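PDB 3K7Y: aspartate aminotransferase from Plasmodium falciparum, which probably catalyses, as a pyridoxal-phosphate-dependent homodimer, the reversible transfer of an amino group from L-aspartate to 2-oxoglutarate, giving oxaloacetate and L-glutamate. Local coordinates for residues T107-K118 with H135-F144; I239-F247 with R257-C265. All coordinates share one frame; numbering follows the deposited sequence.

Contact 1: T107-K118 with H135-F144; sequences TGAIFVLLEFLK and HVNMIESRGF. With PLP (pyridoxal-5'-phosphate), chain B.
Met138 carries the apolar part of this helix pair, its side chain entering as a knob the hole formed by Thr107, Ile110, Phe111 and Leu114. A bend at the last torsion (chi3 111°) turns CE toward CG2 of Thr107, 3.6 Å away, and CB of Phe111, while SD lies 3.8 Å from Ile110 CG2. Next along the helix, the two methyls of Leu114 divide the work: CD1 meets Met138 CB, whereas CD2 reaches Ile139 CG1 and, at 4.1 Å, CE2 of Phe144. The segment axes of helices 107-118 and 135-140 approach to 10.4 Å, and their N-to-C directions lie 30° apart, so the two run roughly parallel.

Among the flat groups, the His135 ring receives CD1 of Ile110 at its edge, 3.5 Å from CE1, and Phe144 turns its edge to Leu114 O.

Charged groups gather at the C-terminal end of segment 107-118, against the turn from Glu140 to Gly143. Lys118 NZ donates to Gly143 O at 3.1 Å from above the carbonyl plane and weakly to Arg142 O; it also stands over the face of Phe144 in a cation-pi contact, 4.8 Å from the centroid. Glu115 OE1 and Arg142 NH1 form a salt bridge of 3.2 Å, but the carboxylate oxygen lies well out of the guanidinium plane, which makes this attraction electrostatic without a directed N-H.

At the other end, Thr107 N and OG1 both donate to O3P of the pyridoxal phosphate. The chemistry is thus graded: an apolar middle joins a phosphate-binding helix start to a charged end, where Lys118 ties down the turn that ends helix 133-140.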
loop_
_atom_site.group_PDB
_atom_site.type_symbol
_atom_site.label_atom_id
_atom_site.label_comp_id
_atom_site.label_asym_id
_atom_site.label_seq_id
_atom_site.Cartn_x
_atom_site.Cartn_y
_atom_site.Cartn_z
ATOM N N THR A 107 6.882 -2.777 -6.905
ATOM C CA THR A 107 6.681 -3.884 -5.935
ATOM C C THR A 107 5.202 -4.122 -5.759
ATOM O O THR A 107 4.727 -5.265 -5.813
ATOM C CB THR A 107 7.246 -3.525 -4.522
ATOM O OG1 THR A 107 8.592 -3.057 -4.626
ATOM C CG2 THR A 107 7.198 -4.709 -3.578
ATOM N N GLY A 108 4.481 -3.023 -5.544
ATOM C CA GLY A 108 3.063 -3.087 -5.324
ATOM C C GLY A 108 2.338 -3.656 -6.520
ATOM O O GLY A 108 1.295 -4.262 -6.371
ATOM N N ALA A 109 2.867 -3.458 -7.716
ATOM C CA ALA A 109 2.168 -3.977 -8.871
ATOM C C ALA A 109 2.552 -5.435 -9.073
ATOM O O ALA A 109 1.707 -6.270 -9.403
ATOM C CB ALA A 109 2.454 -3.151 -10.104
ATOM N N ILE A 110 3.822 -5.747 -8.843
ATOM C CA ILE A 110 4.283 -7.116 -9.008
ATOM C C ILE A 110 3.412 -7.974 -8.118
ATOM O O ILE A 110 2.715 -8.874 -8.596
ATOM C CB ILE A 110 5.781 -7.298 -8.649
ATOM C CG1 ILE A 110 6.675 -6.590 -9.671
ATOM C CG2 ILE A 110 6.160 -8.783 -8.573
ATOM C CD1 ILE A 110 8.043 -6.126 -9.073
ATOM N N PHE A 111 3.406 -7.668 -6.829
ATOM C CA PHE A 111 2.664 -8.520 -5.903
ATOM C C PHE A 111 1.177 -8.693 -6.192
ATOM O O PHE A 111 0.715 -9.816 -6.096
ATOM C CB PHE A 111 2.907 -8.138 -4.455
ATOM C CG PHE A 111 1.787 -7.423 -3.814
ATOM C CD1 PHE A 111 1.938 -6.105 -3.433
ATOM C CD2 PHE A 111 0.592 -8.085 -3.531
ATOM C CE1 PHE A 111 0.902 -5.438 -2.778
ATOM C CE2 PHE A 111 -0.447 -7.443 -2.891
ATOM C CZ PHE A 111 -0.298 -6.112 -2.511
ATOM N N VAL A 112 0.433 -7.640 -6.556
ATOM C CA VAL A 112 -0.999 -7.847 -6.855
ATOM C C VAL A 112 -1.146 -8.807 -8.017
ATOM O O VAL A 112 -2.056 -9.646 -8.022
ATOM C CB VAL A 112 -1.838 -6.569 -7.190
ATOM C CG1 VAL A 112 -3.299 -6.970 -7.537
ATOM C CG2 VAL A 112 -1.862 -5.575 -6.030
ATOM N N LEU A 113 -0.246 -8.691 -8.993
ATOM C CA LEU A 113 -0.265 -9.589 -10.145
ATOM C C LEU A 113 0.014 -11.025 -9.758
ATOM O O LEU A 113 -0.595 -11.947 -10.301
ATOM C CB LEU A 113 0.737 -9.152 -11.193
ATOM C CG LEU A 113 0.870 -10.062 -12.396
ATOM C CD1 LEU A 113 -0.457 -10.170 -13.156
ATOM C CD2 LEU A 113 1.953 -9.502 -13.284
ATOM N N LEU A 114 0.934 -11.220 -8.822
ATOM C CA LEU A 114 1.209 -12.570 -8.362
ATOM C C LEU A 114 0.005 -13.091 -7.594
ATOM O O LEU A 114 -0.405 -14.238 -7.773
ATOM C CB LEU A 114 2.486 -12.627 -7.537
ATOM C CG LEU A 114 3.815 -12.399 -8.268
ATOM C CD1 LEU A 114 4.918 -12.236 -7.263
ATOM C CD2 LEU A 114 4.142 -13.544 -9.176
ATOM N N GLU A 115 -0.594 -12.237 -6.771
ATOM C CA GLU A 115 -1.826 -12.632 -6.091
ATOM C C GLU A 115 -2.847 -12.991 -7.154
ATOM O O GLU A 115 -3.652 -13.900 -6.965
ATOM C CB GLU A 115 -2.374 -11.545 -5.149
ATOM C CG GLU A 115 -1.619 -11.354 -3.851
ATOM C CD GLU A 115 -1.516 -12.610 -2.977
ATOM O OE1 GLU A 115 -1.110 -12.482 -1.796
ATOM O OE2 GLU A 115 -1.816 -13.735 -3.443
ATOM N N PHE A 116 -2.787 -12.293 -8.284
ATOM C CA PHE A 116 -3.755 -12.524 -9.358
ATOM C C PHE A 116 -3.480 -13.821 -10.096
ATOM O O PHE A 116 -4.393 -14.432 -10.638
ATOM C CB PHE A 116 -3.808 -11.357 -10.355
ATOM C CG PHE A 116 -4.768 -11.585 -11.490
ATOM C CD1 PHE A 116 -6.123 -11.807 -11.241
ATOM C CD2 PHE A 116 -4.320 -11.591 -12.803
ATOM C CE1 PHE A 116 -7.027 -12.020 -12.276
ATOM C CE2 PHE A 116 -5.217 -11.804 -13.862
ATOM C CZ PHE A 116 -6.583 -12.021 -13.593
ATOM N N LEU A 117 -2.213 -14.225 -10.115
ATOM C CA LEU A 117 -1.840 -15.467 -10.754
ATOM C C LEU A 117 -2.224 -16.684 -9.908
ATOM O O LEU A 117 -2.633 -17.700 -10.470
ATOM C CB LEU A 117 -0.358 -15.473 -11.163
ATOM C CG LEU A 117 0.116 -14.439 -12.209
ATOM C CD1 LEU A 117 1.507 -14.742 -12.691
ATOM C CD2 LEU A 117 -0.822 -14.319 -13.425
ATOM N N LYS A 118 -2.122 -16.592 -8.577
ATOM C CA LYS A 118 -2.553 -17.713 -7.706
ATOM C C LYS A 118 -4.024 -17.954 -7.932
ATOM O O LYS A 118 -4.513 -19.070 -7.815
ATOM C CB LYS A 118 -2.283 -17.450 -6.212
ATOM C CG LYS A 118 -1.265 -18.393 -5.550
ATOM C CD LYS A 118 -1.850 -19.798 -5.284
ATOM C CE LYS A 118 -0.869 -20.735 -4.526
ATOM N NZ LYS A 118 0.328 -21.222 -5.313
ATOM N N HIS A 135 11.971 -10.447 -6.670
ATOM C CA HIS A 135 11.203 -11.411 -7.435
ATOM C C HIS A 135 11.296 -12.793 -6.782
ATOM O O HIS A 135 10.270 -13.440 -6.542
ATOM C CB HIS A 135 11.671 -11.514 -8.893
ATOM C CG HIS A 135 11.374 -10.306 -9.734
ATOM N ND1 HIS A 135 10.584 -9.259 -9.301
ATOM C CD2 HIS A 135 11.746 -9.996 -10.997
ATOM C CE1 HIS A 135 10.501 -8.346 -10.252
ATOM N NE2 HIS A 135 11.197 -8.769 -11.292
ATOM N N VAL A 136 12.512 -13.253 -6.478
ATOM C CA VAL A 136 12.667 -14.566 -5.850
ATOM C C VAL A 136 11.795 -14.628 -4.608
ATOM O O VAL A 136 10.939 -15.520 -4.513
ATOM C CB VAL A 136 14.116 -14.926 -5.483
ATOM C CG1 VAL A 136 14.159 -16.264 -4.820
ATOM C CG2 VAL A 136 14.988 -14.970 -6.711
ATOM N N ASN A 137 11.985 -13.674 -3.688
ATOM C CA ASN A 137 11.254 -13.679 -2.412
ATOM C C ASN A 137 9.742 -13.599 -2.605
ATOM O O ASN A 137 8.984 -14.349 -2.000
ATOM C CB ASN A 137 11.715 -12.543 -1.479
ATOM C CG ASN A 137 11.143 -12.677 -0.047
ATOM O OD1 ASN A 137 11.517 -13.583 0.700
ATOM N ND2 ASN A 137 10.241 -11.785 0.324
ATOM N N MET A 138 9.322 -12.687 -3.462
ATOM C CA MET A 138 7.905 -12.468 -3.688
ATOM C C MET A 138 7.223 -13.691 -4.314
ATOM O O MET A 138 6.123 -14.067 -3.911
ATOM C CB MET A 138 7.688 -11.257 -4.576
ATOM C CG MET A 138 8.158 -9.952 -4.018
ATOM S SD MET A 138 7.179 -8.759 -4.926
ATOM C CE MET A 138 6.110 -8.156 -3.636
ATOM N N ILE A 139 7.876 -14.302 -5.303
ATOM C CA ILE A 139 7.330 -15.479 -5.955
ATOM C C ILE A 139 7.246 -16.642 -4.986
ATOM O O ILE A 139 6.175 -17.215 -4.792
ATOM C CB ILE A 139 8.166 -15.907 -7.169
ATOM C CG1 ILE A 139 7.774 -15.084 -8.389
ATOM C CG2 ILE A 139 7.927 -17.378 -7.484
ATOM C CD1 ILE A 139 8.738 -14.019 -8.757
ATOM N N GLU A 140 8.385 -16.964 -4.376
ATOM C CA GLU A 140 8.564 -18.195 -3.636
ATOM C C GLU A 140 7.717 -18.212 -2.400
ATOM O O GLU A 140 6.943 -19.141 -2.172
ATOM C CB GLU A 140 10.026 -18.363 -3.257
ATOM C CG GLU A 140 10.888 -18.989 -4.363
ATOM C CD GLU A 140 11.951 -19.883 -3.765
ATOM O OE1 GLU A 140 12.879 -19.314 -3.135
ATOM O OE2 GLU A 140 11.829 -21.140 -3.882
ATOM N N SER A 141 7.844 -17.169 -1.602
ATOM C CA SER A 141 7.063 -17.092 -0.374
ATOM C C SER A 141 5.543 -17.116 -0.570
ATOM O O SER A 141 4.817 -16.990 0.405
ATOM C CB SER A 141 7.510 -15.913 0.521
ATOM O OG SER A 141 7.305 -14.647 -0.089
ATOM N N ARG A 142 5.047 -17.299 -1.798
ATOM C CA ARG A 142 3.633 -17.720 -1.973
ATOM C C ARG A 142 3.433 -19.035 -2.706
ATOM O O ARG A 142 2.387 -19.271 -3.318
ATOM C CB ARG A 142 2.704 -16.611 -2.487
ATOM C CG ARG A 142 3.191 -15.795 -3.623
ATOM C CD ARG A 142 2.440 -14.471 -3.654
ATOM N NE ARG A 142 3.214 -13.405 -3.038
ATOM C CZ ARG A 142 2.799 -12.144 -2.920
ATOM N NH1 ARG A 142 1.597 -11.779 -3.359
ATOM N NH2 ARG A 142 3.584 -11.246 -2.340
ATOM N N GLY A 143 4.434 -19.903 -2.592
ATOM C CA GLY A 143 4.348 -21.285 -3.060
ATOM C C GLY A 143 4.077 -21.482 -4.544
ATOM O O GLY A 143 3.179 -22.251 -4.918
ATOM N N PHE A 144 4.820 -20.760 -5.381
ATOM C CA PHE A 144 4.892 -21.056 -6.796
ATOM C C PHE A 144 6.186 -21.860 -6.950
ATOM O O PHE A 144 7.071 -21.778 -6.090
ATOM C CB PHE A 144 5.090 -19.778 -7.605
ATOM C CG PHE A 144 3.866 -18.905 -7.762
ATOM C CD1 PHE A 144 2.874 -19.226 -8.679
ATOM C CD2 PHE A 144 3.768 -17.687 -7.071
ATOM C CE1 PHE A 144 1.780 -18.388 -8.847
ATOM C CE2 PHE A 144 2.672 -16.840 -7.234
ATOM C CZ PHE A 144 1.685 -17.192 -8.110
HETATM N N1 PLP B . 11.549 -4.195 -10.400
HETATM C C2 PLP B . 12.887 -3.908 -10.495
HETATM C C2A PLP B . 13.686 -4.619 -11.520
HETATM C C3 PLP B . 13.455 -2.965 -9.653
HETATM O O3 PLP B . 14.789 -2.663 -9.760
HETATM C C4 PLP B . 12.665 -2.320 -8.700
HETATM C C4A PLP B . 13.294 -1.209 -7.916
HETATM O O4A PLP B . 13.186 -0.045 -8.326
HETATM C C5 PLP B . 11.289 -2.601 -8.599
HETATM C C6 PLP B . 10.748 -3.558 -9.460
HETATM C C5A PLP B . 10.339 -1.964 -7.581
HETATM O O4P PLP B . 10.353 -0.550 -7.490
HETATM P P PLP B . 9.517 0.211 -6.330
HETATM O O1P PLP B . 9.107 1.588 -6.769
HETATM O O2P PLP B . 10.410 0.424 -5.137
HETATM O O3P PLP B . 8.292 -0.621 -6.022
#

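Contact 2: I239-F247 with R257-C265. With PLP (pyridoxal-5'-phosphate), chain B.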
loop_
_atom_site.group_PDB
_atom_site.type_symbol
_atom_site.label_atom_id
_atom_site.label_comp_id
_atom_site.label_asym_id
_atom_site.label_seq_id
_atom_site.Cartn_x
_atom_site.Cartn_y
_atom_site.Cartn_z
ATOM N N ILE A 239 -0.033 -9.422 -29.449
ATOM C CA ILE A 239 0.083 -10.495 -28.467
ATOM C C ILE A 239 -0.354 -9.899 -27.128
ATOM O O ILE A 239 -0.293 -8.677 -26.946
ATOM C CB ILE A 239 1.537 -11.061 -28.358
ATOM C CG1 ILE A 239 2.241 -11.094 -29.722
ATOM C CG2 ILE A 239 1.514 -12.461 -27.738
ATOM C CD1 ILE A 239 3.717 -11.470 -29.669
ATOM N N ALA A 240 -0.811 -10.751 -26.205
ATOM C CA ALA A 240 -1.238 -10.305 -24.868
ATOM C C ALA A 240 -0.143 -10.501 -23.802
ATOM O O ALA A 240 0.674 -11.423 -23.900
ATOM C CB ALA A 240 -2.516 -11.010 -24.468
ATOM N N PHE A 241 -0.117 -9.630 -22.796
ATOM C CA PHE A 241 0.935 -9.678 -21.778
ATOM C C PHE A 241 0.608 -8.768 -20.594
ATOM O O PHE A 241 -0.509 -8.265 -20.486
ATOM C CB PHE A 241 2.277 -9.284 -22.404
ATOM C CG PHE A 241 2.232 -7.987 -23.162
ATOM C CD1 PHE A 241 2.219 -7.978 -24.541
ATOM C CD2 PHE A 241 2.200 -6.769 -22.487
ATOM C CE1 PHE A 241 2.173 -6.786 -25.236
ATOM C CE2 PHE A 241 2.149 -5.578 -23.171
ATOM C CZ PHE A 241 2.135 -5.584 -24.543
ATOM N N SER A 242 1.580 -8.550 -19.715
ATOM C CA SER A 242 1.377 -7.688 -18.561
ATOM C C SER A 242 2.564 -6.794 -18.303
ATOM O O SER A 242 3.706 -7.141 -18.640
ATOM C CB SER A 242 1.113 -8.517 -17.319
ATOM O OG SER A 242 -0.219 -8.935 -17.313
ATOM N N VAL A 243 2.299 -5.648 -17.681
ATOM C CA VAL A 243 3.369 -4.709 -17.384
ATOM C C VAL A 243 3.285 -4.202 -15.939
ATOM O O VAL A 243 2.248 -3.675 -15.511
ATOM C CB VAL A 243 3.389 -3.511 -18.378
ATOM C CG1 VAL A 243 4.699 -2.751 -18.263
ATOM C CG2 VAL A 243 3.178 -3.972 -19.815
ATOM N N CYS A 244 4.375 -4.387 -15.194
ATOM C CA CYS A 244 4.538 -3.744 -13.905
ATOM C C CYS A 244 5.456 -2.567 -14.110
ATOM O O CYS A 244 6.573 -2.726 -14.608
ATOM C CB CYS A 244 5.136 -4.713 -12.893
ATOM S SG CYS A 244 4.115 -6.190 -12.665
ATOM N N GLN A 245 4.994 -1.387 -13.716
ATOM C CA GLN A 245 5.688 -0.141 -14.017
ATOM C C GLN A 245 5.908 0.664 -12.749
ATOM O O GLN A 245 4.960 0.912 -12.005
ATOM C CB GLN A 245 4.861 0.626 -15.036
ATOM C CG GLN A 245 4.937 2.146 -15.047
ATOM C CD GLN A 245 4.340 2.718 -16.338
ATOM O OE1 GLN A 245 4.492 3.898 -16.656
ATOM N NE2 GLN A 245 3.682 1.864 -17.099
ATOM N N SER A 246 7.165 1.032 -12.490
ATOM C CA SER A 246 7.531 1.850 -11.344
ATOM C C SER A 246 7.987 3.211 -11.801
ATOM O O SER A 246 8.589 3.341 -12.870
ATOM C CB SER A 246 8.665 1.206 -10.556
ATOM O OG SER A 246 9.161 2.108 -9.573
ATOM N N PHE A 247 7.710 4.221 -10.982
ATOM C CA PHE A 247 8.141 5.583 -11.242
ATOM C C PHE A 247 9.021 6.011 -10.091
ATOM O O PHE A 247 9.183 7.216 -9.834
ATOM C CB PHE A 247 6.952 6.519 -11.274
ATOM C CG PHE A 247 5.918 6.172 -12.287
ATOM C CD1 PHE A 247 6.104 6.463 -13.630
ATOM C CD2 PHE A 247 4.714 5.605 -11.893
ATOM C CE1 PHE A 247 5.106 6.173 -14.569
ATOM C CE2 PHE A 247 3.720 5.309 -12.827
ATOM C CZ PHE A 247 3.916 5.594 -14.160
ATOM N N ARG A 257 5.924 5.841 -3.512
ATOM C CA ARG A 257 5.524 4.500 -3.957
ATOM C C ARG A 257 4.608 4.561 -5.171
ATOM O O ARG A 257 3.527 3.960 -5.162
ATOM C CB ARG A 257 4.882 3.694 -2.829
ATOM C CG ARG A 257 5.536 3.874 -1.472
ATOM C CD ARG A 257 6.985 3.409 -1.450
ATOM N NE ARG A 257 7.094 2.001 -1.817
ATOM C CZ ARG A 257 7.554 1.549 -2.981
ATOM N NH1 ARG A 257 7.997 2.392 -3.928
ATOM N NH2 ARG A 257 7.581 0.239 -3.192
ATOM N N ALA A 258 5.028 5.281 -6.216
ATOM C CA ALA A 258 4.210 5.377 -7.445
ATOM C C ALA A 258 4.455 4.193 -8.403
ATOM O O ALA A 258 5.603 3.963 -8.845
ATOM C CB ALA A 258 4.439 6.708 -8.156
ATOM N N GLY A 259 3.393 3.435 -8.694
ATOM C CA GLY A 259 3.479 2.322 -9.645
ATOM C C GLY A 259 2.175 1.990 -10.358
ATOM O O GLY A 259 1.094 2.384 -9.915
ATOM N N ALA A 260 2.267 1.241 -11.453
ATOM C CA ALA A 260 1.084 0.823 -12.187
ATOM C C ALA A 260 1.163 -0.642 -12.635
ATOM O O ALA A 260 2.244 -1.208 -12.682
ATOM C CB ALA A 260 0.880 1.730 -13.365
ATOM N N LEU A 261 0.014 -1.236 -12.956
ATOM C CA LEU A 261 -0.082 -2.604 -13.480
ATOM C C LEU A 261 -0.907 -2.600 -14.768
ATOM O O LEU A 261 -2.073 -2.217 -14.739
ATOM C CB LEU A 261 -0.803 -3.507 -12.469
ATOM C CG LEU A 261 -0.525 -5.015 -12.273
ATOM C CD1 LEU A 261 -1.773 -5.781 -11.783
ATOM C CD2 LEU A 261 0.069 -5.700 -13.512
ATOM N N HIS A 262 -0.325 -3.029 -15.886
ATOM C CA HIS A 262 -1.072 -3.106 -17.138
ATOM C C HIS A 262 -1.287 -4.539 -17.586
ATOM O O HIS A 262 -0.334 -5.314 -17.693
ATOM C CB HIS A 262 -0.364 -2.323 -18.234
ATOM C CG HIS A 262 -0.017 -0.922 -17.837
ATOM N ND1 HIS A 262 -0.943 0.101 -17.826
ATOM C CD2 HIS A 262 1.147 -0.382 -17.401
ATOM C CE1 HIS A 262 -0.360 1.211 -17.410
ATOM N NE2 HIS A 262 0.908 0.945 -17.149
ATOM N N ILE A 263 -2.547 -4.892 -17.829
ATOM C CA ILE A 263 -2.888 -6.212 -18.366
ATOM C C ILE A 263 -3.644 -6.054 -19.676
ATOM O O ILE A 263 -4.645 -5.338 -19.742
ATOM C CB ILE A 263 -3.715 -7.074 -17.377
ATOM C CG1 ILE A 263 -2.912 -7.341 -16.104
ATOM C CG2 ILE A 263 -4.130 -8.403 -18.037
ATOM C CD1 ILE A 263 -3.698 -7.960 -15.011
ATOM N N VAL A 264 -3.148 -6.728 -20.710
ATOM C CA VAL A 264 -3.699 -6.609 -22.055
ATOM C C VAL A 264 -4.797 -7.655 -22.237
ATOM O O VAL A 264 -4.566 -8.846 -22.026
ATOM C CB VAL A 264 -2.580 -6.725 -23.140
ATOM C CG1 VAL A 264 -3.164 -6.987 -24.519
ATOM C CG2 VAL A 264 -1.713 -5.462 -23.171
ATOM N N CYS A 265 -5.989 -7.196 -22.618
ATOM C CA CYS A 265 -7.180 -8.056 -22.694
ATOM C C CYS A 265 -7.742 -8.247 -24.111
ATOM O O CYS A 265 -7.691 -7.338 -24.939
ATOM C CB CYS A 265 -8.282 -7.515 -21.777
ATOM S SG CYS A 265 -7.804 -7.359 -20.045
HETATM N N1 PLP B . 11.549 -4.195 -10.400
HETATM C C2 PLP B . 12.887 -3.908 -10.495
HETATM C C2A PLP B . 13.686 -4.619 -11.520
HETATM C C3 PLP B . 13.455 -2.965 -9.653
HETATM O O3 PLP B . 14.789 -2.663 -9.760
HETATM C C4 PLP B . 12.665 -2.320 -8.700
HETATM C C4A PLP B . 13.294 -1.209 -7.916
HETATM O O4A PLP B . 13.186 -0.045 -8.326
HETATM C C5 PLP B . 11.289 -2.601 -8.599
HETATM C C6 PLP B . 10.748 -3.558 -9.460
HETATM C C5A PLP B . 10.339 -1.964 -7.581
HETATM O O4P PLP B . 10.353 -0.550 -7.490
HETATM P P PLP B . 9.517 0.211 -6.330
HETATM O O1P PLP B . 9.107 1.588 -6.769
HETATM O O2P PLP B . 10.410 0.424 -5.137
HETATM O O3P PLP B . 8.292 -0.621 -6.022
#
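The Phe241 ring takes CG2 of Val264 over one face, displaced toward the rim, in a CH-pi contact 4.2 Å from the centroid; Phe212 of the adjacent strand meets the same ring edge-to-face. Phe247 presents its edge to the backbone of Ala258, with CD2 3.9 Å from Ala258 CB. The Gln245 amide lies at the edge of the His262 ring, near its plane, with the two planes 52° apart. Gln245 NE2 lies 2.9 Å from His262 NE2, yet the angle is too poor for a hydrogen bond. The Arg257 guanidinium directs its edge at the cofactor phosphate: NH1 donates to O1P at 3.2 Å and NH2 to O3P at 3.0 Å, both nearly straight.

Backbone bonds join the antiparallel strands 241-246 and 258-264. Val243 with His262 and Gln245 with Ala260 are hydrogen-bonded pairs, flanked by Val264 N to Phe241 O and Phe247 N to Ala258 O.

Ser246 swings OG opposite its own backbone N (chi1 171°) and donates to O1P at 2.9 Å, while Arg257 NH2 also bonds Tyr286 O of the second subunit. The hairpin therefore holds a serine and an arginine on one phosphate, whose negative charge Arg257 probably offsets in part.

Contact 1 closes before contact 2 opens along the chain, and their centres lie about 14 Å apart. The mixed sheet connects them: strand 98-104 leads straight into helix 105-118 of contact 1 and pairs antiparallel with strand 258-264 of contact 2, which next pairs with strand 241-246. Helix 105-118 also packs directly against this hairpin, with Ala109 CB 3.2 Å from Ala260 O and Ile110 CA 3.8 Å from Cys244 SG. Both contacts reach the same pyridoxal phosphate and the second subunit. The phosphate site is consequently assembled in part from a helix start and a hairpin remote in sequence, beside the dimer interface, as in the type-I fold of pyridoxal-phosphate enzymes.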